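Local coordinates for sorbitol-6-phosphate dehydrogenase (Erwinia amylovora CFBP1430, PDB 5O3Z) that catalyses the NAD-dependent interconversion of sorbitol 6-phosphate and fructose 6-phosphate, as a short-chain dehydrogenase/reductase, at the interface of chains A and B and the interface of chains A and C. Numbering follows the deposited sequence. Chains: chain A/B/C, Sorbitol-6-phosphate dehydrogenase.

Contact 1 and contact 2 join chain A to two different neighbours, B and C, and the centres of their C-alpha atoms lie about 25 Å apart. Helix 156-176 serves both: residues 156, 160, 168, 171 and 172 take part in contact 1, residues 170, 173 and 174 in contact 2, so neighbouring positions near the end of one helix look toward different partners. Contact 1 adds helix 106-133 and the 3-10 helix 101-103, whereas contact 2 adds the 250-252 loop and the C-terminal tail. Each interface is two-fold symmetric, and together they would help build the four-chain assembly, probably the tetramer common in this family.

Contact 1: the interface of chains A and B. Residues chain A 101, 109, 156, 160; chain B 121, 168, 171-172.
A:Phe109 and B:Phe121 meet from regular alpha-helical backbone in helix 106-133 of each chain, A:Ser156 faces B:Leu168 and B:Ser171 from helix 156-176, and A:Ile101 leads in from the 3-10 helix 101-103 toward B:Leu172. The two phenylalanines stack face to face, with ring centres 4.2 Å apart and planes only 14° from parallel. They slide past each other in opposite directions, which puts B:Phe121 CG over the middle of the A:Phe109 ring, while A:Phe109 CD1 lies above the rim of B:Phe121. Each CG stands opposite its own main-chain nitrogen (chi1 -174° in A:Phe109, 166° in B:Phe121), a setting that carries the rings out from their helices to overlap. Phenylalanine suits this place because its broad flat face buries much carbon between helices without needing a polar partner.

Where the stack ends, A:Ile101 continues the apolar layer. The methyl A:Ile101 CD1 rests 3.4 Å from B:Phe121 CE1, and A:Ile101 CG1 packs snugly, at 3.5 Å, against the B:Leu172 methyl CD2. The ethyl arm of isoleucine thus serves both partners, its CG1 meeting the leucine and its terminal methyl the ring. Small residues let the helices close up: A:Ser156 CA approaches B:Ser171 CB to 3.6 Å, and A:Ser156 CB lies 3.9 Å from B:Leu168 CD1. A:Ala160, one turn on, brings only a methyl toward B:Leu168.

Helices 106-133 and 156-176 of the two subunits pair antiparallel with their counterparts as the four-helix bundle typical of SDR dimers; helix 156-176 also carries the catalytic YxxxK motif, within which A:Ala160 falls.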
loop_
_atom_site.group_PDB
_atom_site.type_symbol
_atom_site.label_atom_id
_atom_site.label_comp_id
_atom_site.label_asym_id
_atom_site.label_seq_id
_atom_site.Cartn_x
_atom_site.Cartn_y
_atom_site.Cartn_z
ATOM N N ILE A 101 9.133 -14.615 -18.269
ATOM C CA ILE A 101 8.541 -13.747 -19.311
ATOM C C ILE A 101 9.068 -14.099 -20.729
ATOM O O ILE A 101 8.299 -14.106 -21.708
ATOM C CB ILE A 101 8.728 -12.241 -18.966
ATOM C CG1 ILE A 101 8.058 -11.343 -20.013
ATOM C CG2 ILE A 101 10.200 -11.847 -18.900
ATOM C CD1 ILE A 101 6.558 -11.495 -20.177
ATOM N N PHE A 109 -1.473 -16.090 -21.178
ATOM C CA PHE A 109 -1.639 -14.776 -20.594
ATOM C C PHE A 109 -3.073 -14.377 -20.830
ATOM O O PHE A 109 -3.799 -13.944 -19.945
ATOM C CB PHE A 109 -0.712 -13.773 -21.270
ATOM C CG PHE A 109 -0.732 -12.430 -20.602
ATOM C CD1 PHE A 109 0.030 -12.238 -19.471
ATOM C CD2 PHE A 109 -1.510 -11.407 -21.083
ATOM C CE1 PHE A 109 0.060 -11.000 -18.872
ATOM C CE2 PHE A 109 -1.548 -10.211 -20.448
ATOM C CZ PHE A 109 -0.782 -10.017 -19.331
ATOM N N SER A 156 3.660 -13.946 -14.469
ATOM C CA SER A 156 3.140 -12.679 -14.979
ATOM C C SER A 156 1.651 -12.658 -15.297
ATOM O O SER A 156 0.962 -11.683 -14.979
ATOM C CB SER A 156 4.000 -12.189 -16.163
ATOM O OG SER A 156 3.792 -12.973 -17.337
ATOM N N ALA A 160 -0.829 -10.193 -13.150
ATOM C CA ALA A 160 -1.537 -9.198 -13.913
ATOM C C ALA A 160 -3.070 -9.306 -13.665
ATOM O O ALA A 160 -3.773 -8.317 -13.396
ATOM C CB ALA A 160 -1.188 -9.369 -15.396
ATOM N N PHE B 121 2.473 -6.601 -22.177
ATOM C CA PHE B 121 3.111 -7.932 -22.078
ATOM C C PHE B 121 3.951 -8.310 -23.305
ATOM O O PHE B 121 5.123 -8.687 -23.196
ATOM C CB PHE B 121 2.027 -8.976 -21.757
ATOM C CG PHE B 121 2.438 -10.402 -21.945
ATOM C CD1 PHE B 121 3.058 -11.126 -20.922
ATOM C CD2 PHE B 121 2.093 -11.074 -23.119
ATOM C CE1 PHE B 121 3.412 -12.452 -21.078
ATOM C CE2 PHE B 121 2.474 -12.372 -23.296
ATOM C CZ PHE B 121 3.155 -13.055 -22.295
ATOM N N LEU B 168 1.787 -6.658 -13.564
ATOM C CA LEU B 168 2.699 -7.054 -14.610
ATOM C C LEU B 168 4.128 -6.417 -14.465
ATOM O O LEU B 168 5.173 -7.115 -14.535
ATOM C CB LEU B 168 2.047 -6.772 -16.011
ATOM C CG LEU B 168 2.901 -7.123 -17.236
ATOM C CD1 LEU B 168 3.398 -8.536 -17.305
ATOM C CD2 LEU B 168 2.151 -6.779 -18.508
ATOM N N SER B 171 5.877 -8.391 -11.728
ATOM C CA SER B 171 6.337 -9.746 -12.236
ATOM C C SER B 171 7.484 -9.645 -13.212
ATOM O O SER B 171 8.464 -10.391 -13.128
ATOM C CB SER B 171 5.239 -10.592 -12.847
ATOM O OG SER B 171 4.327 -10.997 -11.855
ATOM N N LEU B 172 7.427 -8.658 -14.101
ATOM C CA LEU B 172 8.497 -8.414 -15.076
ATOM C C LEU B 172 9.790 -8.037 -14.384
ATOM O O LEU B 172 10.886 -8.522 -14.726
ATOM C CB LEU B 172 8.060 -7.247 -15.994
ATOM C CG LEU B 172 7.021 -7.432 -17.049
ATOM C CD1 LEU B 172 6.668 -6.167 -17.839
ATOM C CD2 LEU B 172 7.454 -8.534 -18.036
#

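Contact 2: the interface of chains A and C. Residues chain A 170, 173-174, 250-252; chain C 262.
C:Met262 reaches A:Leu174 with its terminal methyl, CE lying just 3.3 Å from CD2, a tight fit of two methyl groups. A:Ala173 contributes its small CB 4.1 Å from C:Met262 CE, completing an apolar patch near the end of helix 156-176. The methionine is extended beyond CG, with chi2 and chi3 (-173°) both near anti, which carries the methyl to A:Leu174; 98 Å² of this residue is hidden by the partner. Methionine suits such a role, being slender, unbranched and flexible enough to fit the corner between a helix and a loop.

Farther back along the chain the sulfur lies in that corner. On the helix side C:Met262 SD lies 3.6 Å from A:Gln170 CB, and the glutamine, itself stretched out, slides past the methionine in the opposite direction so that its methylenes do the packing. On the loop side A:Gly251 CA comes within 3.9 Å of C:Met262 SD. The positive phi of this glycine (78°) is part of a left-handed backbone conformation that residues with side chains adopt less readily, and its lack of a side chain lets the loop lie close to the sulfur.

Toward the rim, A:Gln252 folds back at chi2, and its amide nitrogen NE2 donates to A:Thr250 O at 2.9 Å, approaching from above the carbonyl plane (49° out of it). This bond steadies the amide, whose carbonyl oxygen, A:Gln252 OE1, contacts a water at 3.0 Å; the water in turn lies 2.7 Å from C:Met262 O, linking the chains.

By tucking its next-to-last residue into a neighbour, each subunit probably secures its C-terminal tail and helps stabilise the assembly.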
loop_
_atom_site.group_PDB
_atom_site.type_symbol
_atom_site.label_atom_id
_atom_site.label_comp_id
_atom_site.label_asym_id
_atom_site.label_seq_id
_atom_site.Cartn_x
_atom_site.Cartn_y
_atom_site.Cartn_z
ATOM N N GLN A 170 -12.352 -2.501 -6.466
ATOM C CA GLN A 170 -12.517 -1.156 -5.966
ATOM C C GLN A 170 -13.521 -0.336 -6.817
ATOM O O GLN A 170 -14.346 0.404 -6.268
ATOM C CB GLN A 170 -11.139 -0.427 -5.854
ATOM C CG GLN A 170 -10.202 -1.106 -4.892
ATOM C CD GLN A 170 -8.884 -0.341 -4.744
ATOM O OE1 GLN A 170 -8.789 0.786 -5.138
ATOM N NE2 GLN A 170 -7.898 -1.002 -4.176
ATOM N N ALA A 173 -17.016 -1.547 -6.053
ATOM C CA ALA A 173 -17.402 -1.034 -4.754
ATOM C C ALA A 173 -17.876 0.360 -4.874
ATOM O O ALA A 173 -18.865 0.719 -4.243
ATOM C CB ALA A 173 -16.220 -1.133 -3.751
ATOM N N LEU A 174 -17.206 1.181 -5.681
ATOM C CA LEU A 174 -17.592 2.566 -5.784
ATOM C C LEU A 174 -18.885 2.706 -6.623
ATOM O O LEU A 174 -19.740 3.589 -6.371
ATOM C CB LEU A 174 -16.479 3.456 -6.350
ATOM C CG LEU A 174 -15.156 3.586 -5.546
ATOM C CD1 LEU A 174 -14.228 4.475 -6.355
ATOM C CD2 LEU A 174 -15.448 4.165 -4.207
ATOM N N THR A 250 -16.132 -1.757 2.603
ATOM C CA THR A 250 -16.238 -2.154 1.162
ATOM C C THR A 250 -15.007 -1.777 0.347
ATOM O O THR A 250 -14.240 -0.876 0.703
ATOM C CB THR A 250 -17.503 -1.541 0.489
ATOM O OG1 THR A 250 -17.702 -2.133 -0.825
ATOM C CG2 THR A 250 -17.306 -0.134 0.279
ATOM N N GLY A 251 -14.811 -2.520 -0.741
ATOM C CA GLY A 251 -13.674 -2.352 -1.611
ATOM C C GLY A 251 -12.344 -2.925 -1.165
ATOM O O GLY A 251 -11.320 -2.546 -1.691
ATOM N N GLN A 252 -12.354 -3.761 -0.190
ATOM C CA GLN A 252 -11.151 -4.234 0.451
ATOM C C GLN A 252 -10.397 -5.446 -0.170
ATOM O O GLN A 252 -10.969 -6.322 -0.823
ATOM C CB GLN A 252 -11.425 -4.480 1.950
ATOM C CG GLN A 252 -12.014 -3.323 2.730
ATOM C CD GLN A 252 -11.186 -2.073 2.692
ATOM O OE1 GLN A 252 -9.987 -2.078 3.019
ATOM N NE2 GLN A 252 -11.798 -0.979 2.282
ATOM N N MET C 262 -9.310 2.188 0.588
ATOM C CA MET C 262 -9.269 0.838 0.009
ATOM C C MET C 262 -7.869 0.204 -0.178
ATOM O O MET C 262 -7.724 -0.969 -0.502
ATOM C CB MET C 262 -9.982 0.866 -1.334
ATOM C CG MET C 262 -11.446 1.313 -1.209
ATOM S SD MET C 262 -12.378 1.098 -2.789
ATOM C CE MET C 262 -13.882 1.871 -2.345
HETATM O O HOH W 1 -7.929 -3.127 1.151
#